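Local structure of betaine aldehyde dehydrogenase (Staphylococcus aureus subsp. aureus COL, 4QTO) at residues 104-118 with 129-141. The protein catalyses the NAD-dependent oxidation of betaine aldehyde to glycine betaine. Sequence-based numbering, arbitrary orientation.
Sequences ADKIKEHREALARLE and SYADMDDIHNVFM
Ala104 meets His137 through its backbone oxygen. His137 ND1 donates to Ala104 O at 2.8 Å, with the acceptor in the ring plane but the donor well above the carbonyl plane. The same oxygen also accepts from Lys108 N. The methyl of Ala104 packs on Phe140 CB. Ile107 is a knob among Met133, Ile136, His137 and Phe140, its CG2 3.9 Å from Ile136 CG2. The Lys108 chain bends at chi3 (-68°), which lays CE over one face of the His137 ring in a CH-pi contact, 3.5 Å from the centroid. Arg111 is extended and grips Asp134 side-on, NE to OD1 at 2.7 Å and NH1 to OD2. Tyr130 CB lies over one face of this guanidinium; the Tyr130 ring is nearly parallel to it but not stacked. Glu112 OE2 accepts a very short bond from Tyr130 OH, 2.5 Å, and also takes a salt bridge from Arg116 NE, whose hydrogen bond is weak. Ala115 CB rests 3.5 Å from Tyr130 CD1. Met133 fits among Arg111, Leu114, Ala115 and Glu118. At the end, a water links Glu118 OE2 to Asp132 OD2; Thr212 also bonds Glu118, and Lys124 bridges to Asp132. Helix 104-109 runs antiparallel to 129-141 at 166°, while 111-118 crosses it at 126°. Asp105 pairs with Arg101 of the second subunit, so the Ala104 end lies at a subunit interface. These are three successive helices with knobs-into-holes packing, the first two broken at His110, beside helices 183-197 and 211-223 of the aldehyde dehydrogenase fold.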
ATOM      1  N   ALA A 104      23.054   1.112 -13.248  1.00  7.93           N
ATOM      2  CA  ALA A 104      22.395   2.178 -14.009  1.00  8.36           C
ATOM      3  C   ALA A 104      23.404   3.227 -14.519  1.00  9.35           C
ATOM      4  O   ALA A 104      23.364   3.638 -15.694  1.00 10.09           O
ATOM      5  CB  ALA A 104      21.332   2.862 -13.182  1.00  8.48           C
ATOM      6  N   ASP A 105      24.294   3.661 -13.643  1.00 10.81           N
ATOM      7  CA  ASP A 105      25.270   4.677 -14.007  1.00 11.09           C
ATOM      8  C   ASP A 105      26.243   4.174 -15.110  1.00 10.97           C
ATOM      9  O   ASP A 105      26.618   4.932 -15.989  1.00 11.33           O
ATOM     10  CB  ASP A 105      25.994   5.137 -12.784  1.00 12.56           C
ATOM     11  CG  ASP A 105      25.096   5.959 -11.843  1.00 14.81           C
ATOM     12  OD1 ASP A 105      24.080   6.519 -12.270  1.00 15.91           O
ATOM     13  OD2 ASP A 105      25.488   6.079 -10.680  1.00 21.79           O
ATOM     14  N   LYS A 106      26.597   2.893 -15.075  1.00 10.56           N
ATOM     15  CA  LYS A 106      27.436   2.310 -16.144  1.00 10.40           C
ATOM     16  C   LYS A 106      26.714   2.287 -17.493  1.00 10.88           C
ATOM     17  O   LYS A 106      27.344   2.518 -18.517  1.00 10.68           O
ATOM     18  CB  LYS A 106      27.919   0.927 -15.731  1.00 11.41           C
ATOM     19  CG  LYS A 106      29.030   1.056 -14.691  1.00 13.14           C
ATOM     20  CD  LYS A 106      29.475  -0.279 -14.178  1.00 13.88           C
ATOM     21  CE  LYS A 106      30.577  -0.150 -13.135  1.00 13.31           C
ATOM     22  NZ  LYS A 106      31.911   0.293 -13.627  1.00 13.38           N
ATOM     23  N   ILE A 107      25.396   2.066 -17.483  1.00 11.02           N
ATOM     24  CA  ILE A 107      24.644   2.084 -18.741  1.00 11.44           C
ATOM     25  C   ILE A 107      24.722   3.479 -19.371  1.00 11.75           C
ATOM     26  O   ILE A 107      25.021   3.604 -20.557  1.00 12.19           O
ATOM     27  CB  ILE A 107      23.163   1.702 -18.532  1.00 12.27           C
ATOM     28  CG1 ILE A 107      23.040   0.277 -17.968  1.00 12.84           C
ATOM     29  CG2 ILE A 107      22.392   1.873 -19.823  1.00 13.81           C
ATOM     30  CD1 ILE A 107      23.548  -0.827 -18.833  1.00 13.42           C
ATOM     31  N   LYS A 108      24.532   4.515 -18.564  1.00 12.20           N
ATOM     32  CA  LYS A 108      24.627   5.882 -19.071  1.00 13.73           C
ATOM     33  C   LYS A 108      26.048   6.228 -19.515  1.00 12.38           C
ATOM     34  O   LYS A 108      26.247   6.816 -20.599  1.00 13.75           O
ATOM     35  CB  LYS A 108      24.124   6.876 -18.039  1.00 15.55           C
ATOM     36  CG  LYS A 108      24.165   8.312 -18.548  1.00 19.68           C
ATOM     37  CD  LYS A 108      23.612   9.277 -17.516  1.00 25.07           C
ATOM     38  CE  LYS A 108      22.130   9.084 -17.324  1.00 30.37           C
ATOM     39  NZ  LYS A 108      21.354   9.059 -18.576  1.00 41.04           N
ATOM     40  N   GLU A 109      27.059   5.805 -18.758  1.00 11.23           N
ATOM     41  CA  GLU A 109      28.446   6.043 -19.105  1.00 13.06           C
ATOM     42  C   GLU A 109      28.788   5.462 -20.474  1.00 12.85           C
ATOM     43  O   GLU A 109      29.499   6.095 -21.260  1.00 14.31           O
ATOM     44  CB  GLU A 109      29.353   5.399 -18.037  1.00 14.39           C
ATOM     45  CG  GLU A 109      30.821   5.447 -18.332  1.00 16.83           C
ATOM     46  CD  GLU A 109      31.666   4.751 -17.261  1.00 20.08           C
ATOM     47  OE1 GLU A 109      31.084   4.168 -16.312  1.00 19.50           O
ATOM     48  OE2 GLU A 109      32.927   4.820 -17.392  1.00 21.83           O
ATOM     49  N   HIS A 110      28.252   4.288 -20.756  1.00 12.09           N
ATOM     50  CA  HIS A 110      28.530   3.561 -21.994  1.00 12.69           C
ATOM     51  C   HIS A 110      27.423   3.607 -23.032  1.00 13.59           C
ATOM     52  O   HIS A 110      27.369   2.743 -23.915  1.00 14.84           O
ATOM     53  CB  HIS A 110      28.883   2.105 -21.659  1.00 12.82           C
ATOM     54  CG  HIS A 110      30.103   1.967 -20.822  1.00 12.60           C
ATOM     55  ND1 HIS A 110      31.371   2.145 -21.336  1.00 15.63           N
ATOM     56  CD2 HIS A 110      30.266   1.705 -19.506  1.00 12.50           C
ATOM     57  CE1 HIS A 110      32.258   1.998 -20.364  1.00 15.19           C
ATOM     58  NE2 HIS A 110      31.615   1.703 -19.257  1.00 15.00           N
ATOM     59  N   ARG A 111      26.550   4.608 -22.912  1.00 13.15           N
ATOM     60  CA  ARG A 111      25.382   4.742 -23.764  1.00 14.53           C
ATOM     61  C   ARG A 111      25.693   4.640 -25.246  1.00 14.55           C
ATOM     62  O   ARG A 111      25.020   3.925 -25.982  1.00 13.25           O
ATOM     63  CB  ARG A 111      24.750   6.112 -23.486  1.00 17.46           C
ATOM     64  CG  ARG A 111      23.520   6.446 -24.278  1.00 20.62           C
ATOM     65  CD  ARG A 111      23.105   7.882 -23.903  1.00 22.45           C
ATOM     66  NE  ARG A 111      21.829   8.279 -24.461  1.00 26.27           N
ATOM     67  CZ  ARG A 111      21.659   8.943 -25.598  1.00 27.57           C
ATOM     68  NH1 ARG A 111      20.435   9.258 -25.986  1.00 29.08           N
ATOM     69  NH2 ARG A 111      22.697   9.293 -26.353  1.00 29.60           N
ATOM     70  N   GLU A 112      26.713   5.358 -25.686  1.00 15.87           N
ATOM     71  CA  GLU A 112      27.056   5.372 -27.110  1.00 17.04           C
ATOM     72  C   GLU A 112      27.470   4.006 -27.647  1.00 15.81           C
ATOM     73  O   GLU A 112      26.939   3.531 -28.659  1.00 15.41           O
ATOM     74  CB  GLU A 112      28.134   6.430 -27.398  1.00 19.53           C
ATOM     75  CG  GLU A 112      28.403   6.642 -28.885  1.00 26.10           C
ATOM     76  CD  GLU A 112      27.253   7.325 -29.619  1.00 33.57           C
ATOM     77  OE1 GLU A 112      26.638   8.277 -29.061  1.00 34.01           O
ATOM     78  OE2 GLU A 112      26.984   6.926 -30.776  1.00 37.91           O
ATOM     79  N   ALA A 113      28.437   3.376 -26.987  1.00 15.78           N
ATOM     80  CA  ALA A 113      28.903   2.067 -27.406  1.00 15.60           C
ATOM     81  C   ALA A 113      27.814   1.011 -27.337  1.00 14.56           C
ATOM     82  O   ALA A 113      27.688   0.164 -28.225  1.00 13.56           O
ATOM     83  CB  ALA A 113      30.109   1.634 -26.571  1.00 17.82           C
ATOM     84  N   LEU A 114      27.016   1.047 -26.275  1.00 13.06           N
ATOM     85  CA  LEU A 114      25.931   0.081 -26.148  1.00 12.88           C
ATOM     86  C   LEU A 114      24.897   0.252 -27.270  1.00 12.42           C
ATOM     87  O   LEU A 114      24.405  -0.748 -27.798  1.00 12.23           O
ATOM     88  CB  LEU A 114      25.253   0.195 -24.789  1.00 13.03           C
ATOM     89  CG  LEU A 114      26.024  -0.363 -23.578  1.00 13.72           C
ATOM     90  CD1 LEU A 114      25.433   0.090 -22.253  1.00 14.73           C
ATOM     91  CD2 LEU A 114      26.078  -1.874 -23.641  1.00 14.94           C
ATOM     92  N   ALA A 115      24.537   1.495 -27.559  1.00 12.33           N
ATOM     93  CA  ALA A 115      23.555   1.771 -28.618  1.00 12.06           C
ATOM     94  C   ALA A 115      24.073   1.270 -29.958  1.00 13.02           C
ATOM     95  O   ALA A 115      23.342   0.617 -30.741  1.00 12.40           O
ATOM     96  CB  ALA A 115      23.244   3.237 -28.679  1.00 12.43           C
ATOM     97  N   ARG A 116      25.350   1.522 -30.230  1.00 14.53           N
ATOM     98  CA  ARG A 116      25.947   1.052 -31.468  1.00 15.13           C
ATOM     99  C   ARG A 116      25.970  -0.477 -31.562  1.00 15.05           C
ATOM    100  O   ARG A 116      25.663  -1.051 -32.605  1.00 15.13           O
ATOM    101  CB  ARG A 116      27.355   1.659 -31.669  1.00 16.12           C
ATOM    102  CG  ARG A 116      27.300   3.149 -31.871  1.00 18.90           C
ATOM    103  CD  ARG A 116      28.669   3.791 -32.075  1.00 23.09           C
ATOM    104  NE  ARG A 116      28.476   5.208 -32.370  1.00 28.18           N
ATOM    105  CZ  ARG A 116      28.197   5.703 -33.583  1.00 35.46           C
ATOM    106  NH1 ARG A 116      28.024   7.014 -33.732  1.00 38.15           N
ATOM    107  NH2 ARG A 116      28.099   4.913 -34.655  1.00 32.69           N
ATOM    108  N   LEU A 117      26.320  -1.138 -30.470  0.50 14.56           N
ATOM    109  CA  LEU A 117      26.346  -2.586 -30.433  0.50 14.39           C
ATOM    110  C   LEU A 117      24.935  -3.163 -30.662  0.50 14.48           C
ATOM    111  O   LEU A 117      24.769  -4.164 -31.367  0.50 14.38           O
ATOM    112  CB  LEU A 117      26.905  -3.019 -29.076  0.50 14.52           C
ATOM    113  CG  LEU A 117      27.233  -4.494 -28.939  0.50 14.27           C
ATOM    114  CD1 LEU A 117      28.183  -4.893 -30.053  0.50 15.45           C
ATOM    115  CD2 LEU A 117      27.801  -4.793 -27.567  0.50 14.46           C
ATOM    116  N   GLU A 118      23.912  -2.517 -30.091  1.00 14.09           N
ATOM    117  CA  GLU A 118      22.543  -2.994 -30.234  1.00 13.57           C
ATOM    118  C   GLU A 118      22.071  -2.848 -31.690  1.00 13.83           C
ATOM    119  O   GLU A 118      21.439  -3.758 -32.236  1.00 14.17           O
ATOM    120  CB  GLU A 118      21.593  -2.277 -29.265  1.00 13.90           C
ATOM    121  CG  GLU A 118      20.291  -3.019 -28.966  1.00 14.67           C
ATOM    122  CD  GLU A 118      20.488  -4.215 -28.024  1.00 15.77           C
ATOM    123  OE1 GLU A 118      21.273  -5.125 -28.333  1.00 18.17           O
ATOM    124  OE2 GLU A 118      19.819  -4.307 -26.984  1.00 17.56           O
ATOM    125  N   SER A 129      18.064   2.835 -30.837  1.00 13.26           N
ATOM    126  CA  SER A 129      18.965   2.262 -29.839  1.00 12.73           C
ATOM    127  C   SER A 129      19.346   3.245 -28.726  1.00 14.48           C
ATOM    128  O   SER A 129      19.421   2.820 -27.572  1.00 14.04           O
ATOM    129  CB  SER A 129      20.203   1.644 -30.475  1.00 12.89           C
ATOM    130  OG  SER A 129      19.850   0.504 -31.267  1.00 14.29           O
ATOM    131  N   TYR A 130      19.551   4.525 -29.055  1.00 14.82           N
ATOM    132  CA  TYR A 130      19.836   5.531 -28.027  1.00 16.91           C
ATOM    133  C   TYR A 130      18.643   5.622 -27.077  1.00 16.89           C
ATOM    134  O   TYR A 130      18.803   5.687 -25.846  1.00 15.70           O
ATOM    135  CB  TYR A 130      20.085   6.921 -28.602  1.00 18.10           C
ATOM    136  CG  TYR A 130      21.364   7.136 -29.371  1.00 20.66           C
ATOM    137  CD1 TYR A 130      22.550   6.678 -28.899  1.00 21.75           C
ATOM    138  CD2 TYR A 130      21.360   7.909 -30.525  1.00 25.49           C
ATOM    139  CE1 TYR A 130      23.744   6.918 -29.616  1.00 23.61           C
ATOM    140  CE2 TYR A 130      22.523   8.164 -31.230  1.00 26.42           C
ATOM    141  CZ  TYR A 130      23.703   7.657 -30.774  1.00 27.50           C
ATOM    142  OH  TYR A 130      24.846   7.940 -31.502  1.00 33.77           O
ATOM    143  N   ALA A 131      17.433   5.644 -27.633  1.00 17.24           N
ATOM    144  CA  ALA A 131      16.214   5.694 -26.787  1.00 18.82           C
ATOM    145  C   ALA A 131      16.151   4.494 -25.841  1.00 16.86           C
ATOM    146  O   ALA A 131      15.795   4.643 -24.655  1.00 15.73           O
ATOM    147  CB  ALA A 131      14.959   5.768 -27.664  1.00 19.69           C
ATOM    148  N   ASP A 132      16.474   3.297 -26.334  1.00 14.88           N
ATOM    149  CA  ASP A 132      16.520   2.102 -25.500  1.00 15.07           C
ATOM    150  C   ASP A 132      17.498   2.295 -24.374  1.00 13.59           C
ATOM    151  O   ASP A 132      17.207   1.942 -23.221  1.00 13.06           O
ATOM    152  CB  ASP A 132      17.060   0.843 -26.221  1.00 17.86           C
ATOM    153  CG  ASP A 132      16.078   0.109 -27.059  1.00 22.01           C
ATOM    154  OD1 ASP A 132      14.903   0.534 -27.242  1.00 26.55           O
ATOM    155  OD2 ASP A 132      16.562  -0.960 -27.584  1.00 20.62           O
ATOM    156  N   MET A 133      18.682   2.844 -24.664  1.00 12.40           N
ATOM    157  CA  MET A 133      19.698   2.971 -23.606  1.00 12.30           C
ATOM    158  C   MET A 133      19.270   3.954 -22.526  1.00 11.87           C
ATOM    159  O   MET A 133      19.569   3.750 -21.340  1.00 12.55           O
ATOM    160  CB  MET A 133      21.089   3.340 -24.152  1.00 12.82           C
ATOM    161  CG  MET A 133      21.617   2.301 -25.133  1.00 14.05           C
ATOM    162  SD  MET A 133      21.616   0.619 -24.481  1.00 15.13           S
ATOM    163  CE  MET A 133      21.247  -0.345 -25.932  1.00 18.24           C
ATOM    164  N   ASP A 134      18.554   4.994 -22.917  1.00 12.25           N
ATOM    165  CA  ASP A 134      18.025   5.946 -21.944  1.00 15.28           C
ATOM    166  C   ASP A 134      16.990   5.230 -21.078  1.00 13.20           C
ATOM    167  O   ASP A 134      16.944   5.402 -19.850  1.00 14.56           O
ATOM    168  CB  ASP A 134      17.419   7.164 -22.637  1.00 16.81           C
ATOM    169  CG  ASP A 134      18.462   8.042 -23.292  1.00 22.01           C
ATOM    170  OD1 ASP A 134      19.639   7.986 -22.902  1.00 23.82           O
ATOM    171  OD2 ASP A 134      18.088   8.798 -24.223  1.00 27.24           O
ATOM    172  N   ASP A 135      16.154   4.426 -21.708  0.50 12.75           N
ATOM    173  CA  ASP A 135      15.168   3.689 -20.958  0.50 13.30           C
ATOM    174  C   ASP A 135      15.799   2.659 -19.994  0.50 11.69           C
ATOM    175  O   ASP A 135      15.357   2.487 -18.852  0.50 12.07           O
ATOM    176  CB  ASP A 135      14.235   3.025 -21.935  0.50 15.22           C
ATOM    177  CG  ASP A 135      12.956   2.713 -21.330  0.50 17.71           C
ATOM    178  OD1 ASP A 135      12.491   3.530 -20.482  0.50 17.07           O
ATOM    179  OD2 ASP A 135      12.400   1.682 -21.733  0.50 23.79           O
ATOM    180  N   ILE A 136      16.824   1.952 -20.462  1.00 10.68           N
ATOM    181  CA  ILE A 136      17.522   0.964 -19.662  1.00  9.85           C
ATOM    182  C   ILE A 136      18.140   1.596 -18.408  1.00  9.32           C
ATOM    183  O   ILE A 136      18.029   1.064 -17.316  1.00  9.31           O
ATOM    184  CB  ILE A 136      18.553   0.194 -20.495  1.00  9.42           C
ATOM    185  CG1 ILE A 136      17.799  -0.658 -21.530  1.00  9.91           C
ATOM    186  CG2 ILE A 136      19.447  -0.661 -19.635  1.00 10.11           C
ATOM    187  CD1 ILE A 136      18.636  -1.040 -22.712  1.00 10.73           C
ATOM    188  N   HIS A 137      18.763   2.761 -18.573  1.00  9.25           N
ATOM    189  CA  HIS A 137      19.268   3.486 -17.422  1.00  9.28           C
ATOM    190  C   HIS A 137      18.127   3.740 -16.417  1.00  9.19           C
ATOM    191  O   HIS A 137      18.293   3.527 -15.197  1.00  9.52           O
ATOM    192  CB  HIS A 137      19.863   4.843 -17.859  1.00 10.35           C
ATOM    193  CG  HIS A 137      20.211   5.748 -16.716  1.00 10.71           C
ATOM    194  ND1 HIS A 137      21.327   5.567 -15.941  1.00 10.18           N
ATOM    195  CD2 HIS A 137      19.563   6.821 -16.202  1.00 11.64           C
ATOM    196  CE1 HIS A 137      21.377   6.517 -15.015  1.00 11.52           C
ATOM    197  NE2 HIS A 137      20.339   7.314 -15.179  1.00 12.40           N
ATOM    198  N   ASN A 138      16.978   4.200 -16.915  1.00  8.77           N
ATOM    199  CA  ASN A 138      15.840   4.478 -16.057  1.00  9.44           C
ATOM    200  C   ASN A 138      15.226   3.238 -15.406  1.00  8.93           C
ATOM    201  O   ASN A 138      14.739   3.320 -14.289  1.00  8.14           O
ATOM    202  CB  ASN A 138      14.806   5.307 -16.769  1.00  9.98           C
ATOM    203  CG  ASN A 138      15.270   6.741 -16.957  1.00 11.79           C
ATOM    204  OD1 ASN A 138      16.003   7.277 -16.083  1.00 12.82           O
ATOM    205  ND2 ASN A 138      14.818   7.390 -18.019  1.00 13.61           N
ATOM    206  N   VAL A 139      15.266   2.082 -16.082  1.00  8.17           N
ATOM    207  CA  VAL A 139      14.792   0.849 -15.475  1.00  9.10           C
ATOM    208  C   VAL A 139      15.652   0.468 -14.270  1.00  8.61           C
ATOM    209  O   VAL A 139      15.180   0.196 -13.161  1.00  8.81           O
ATOM    210  CB  VAL A 139      14.762  -0.278 -16.520  1.00  9.75           C
ATOM    211  CG1 VAL A 139      14.584  -1.666 -15.876  1.00 10.56           C
ATOM    212  CG2 VAL A 139      13.669  -0.031 -17.537  1.00 11.01           C
ATOM    213  N   PHE A 140      16.958   0.431 -14.478  1.00  8.74           N
ATOM    214  CA  PHE A 140      17.853   0.135 -13.372  1.00  8.25           C
ATOM    215  C   PHE A 140      17.701   1.157 -12.240  1.00  8.71           C
ATOM    216  O   PHE A 140      17.686   0.783 -11.075  1.00  8.77           O
ATOM    217  CB  PHE A 140      19.337  -0.004 -13.785  1.00  9.23           C
ATOM    218  CG  PHE A 140      19.667  -1.309 -14.499  1.00  9.24           C
ATOM    219  CD1 PHE A 140      19.816  -2.471 -13.774  1.00 10.46           C
ATOM    220  CD2 PHE A 140      19.897  -1.346 -15.853  1.00 10.40           C
ATOM    221  CE1 PHE A 140      20.131  -3.678 -14.393  1.00 10.82           C
ATOM    222  CE2 PHE A 140      20.224  -2.560 -16.477  1.00 10.98           C
ATOM    223  CZ  PHE A 140      20.344  -3.720 -15.743  1.00 10.24           C
ATOM    224  N   MET A 141      17.587   2.438 -12.588  0.50  7.96           N
ATOM    225  CA  MET A 141      17.486   3.470 -11.545  0.50  7.85           C
ATOM    226  C   MET A 141      16.198   3.326 -10.754  0.50  7.95           C
ATOM    227  O   MET A 141      16.202   3.505  -9.531  0.50  8.25           O
ATOM    228  CB  MET A 141      17.589   4.874 -12.116  0.50  7.88           C
ATOM    229  CG  MET A 141      17.822   5.931 -11.045  0.50  7.89           C
ATOM    230  SD  MET A 141      19.414   5.755 -10.208  0.50  8.02           S
ATOM    231  CE  MET A 141      20.464   6.142 -11.634  0.50  8.27           C
TER
HETATM  232  O   HOH W   1      18.049   8.139 -19.104  1.00 17.57           O
HETATM  233  O   HOH W   2      17.344  -3.364 -26.238  1.00 14.01           O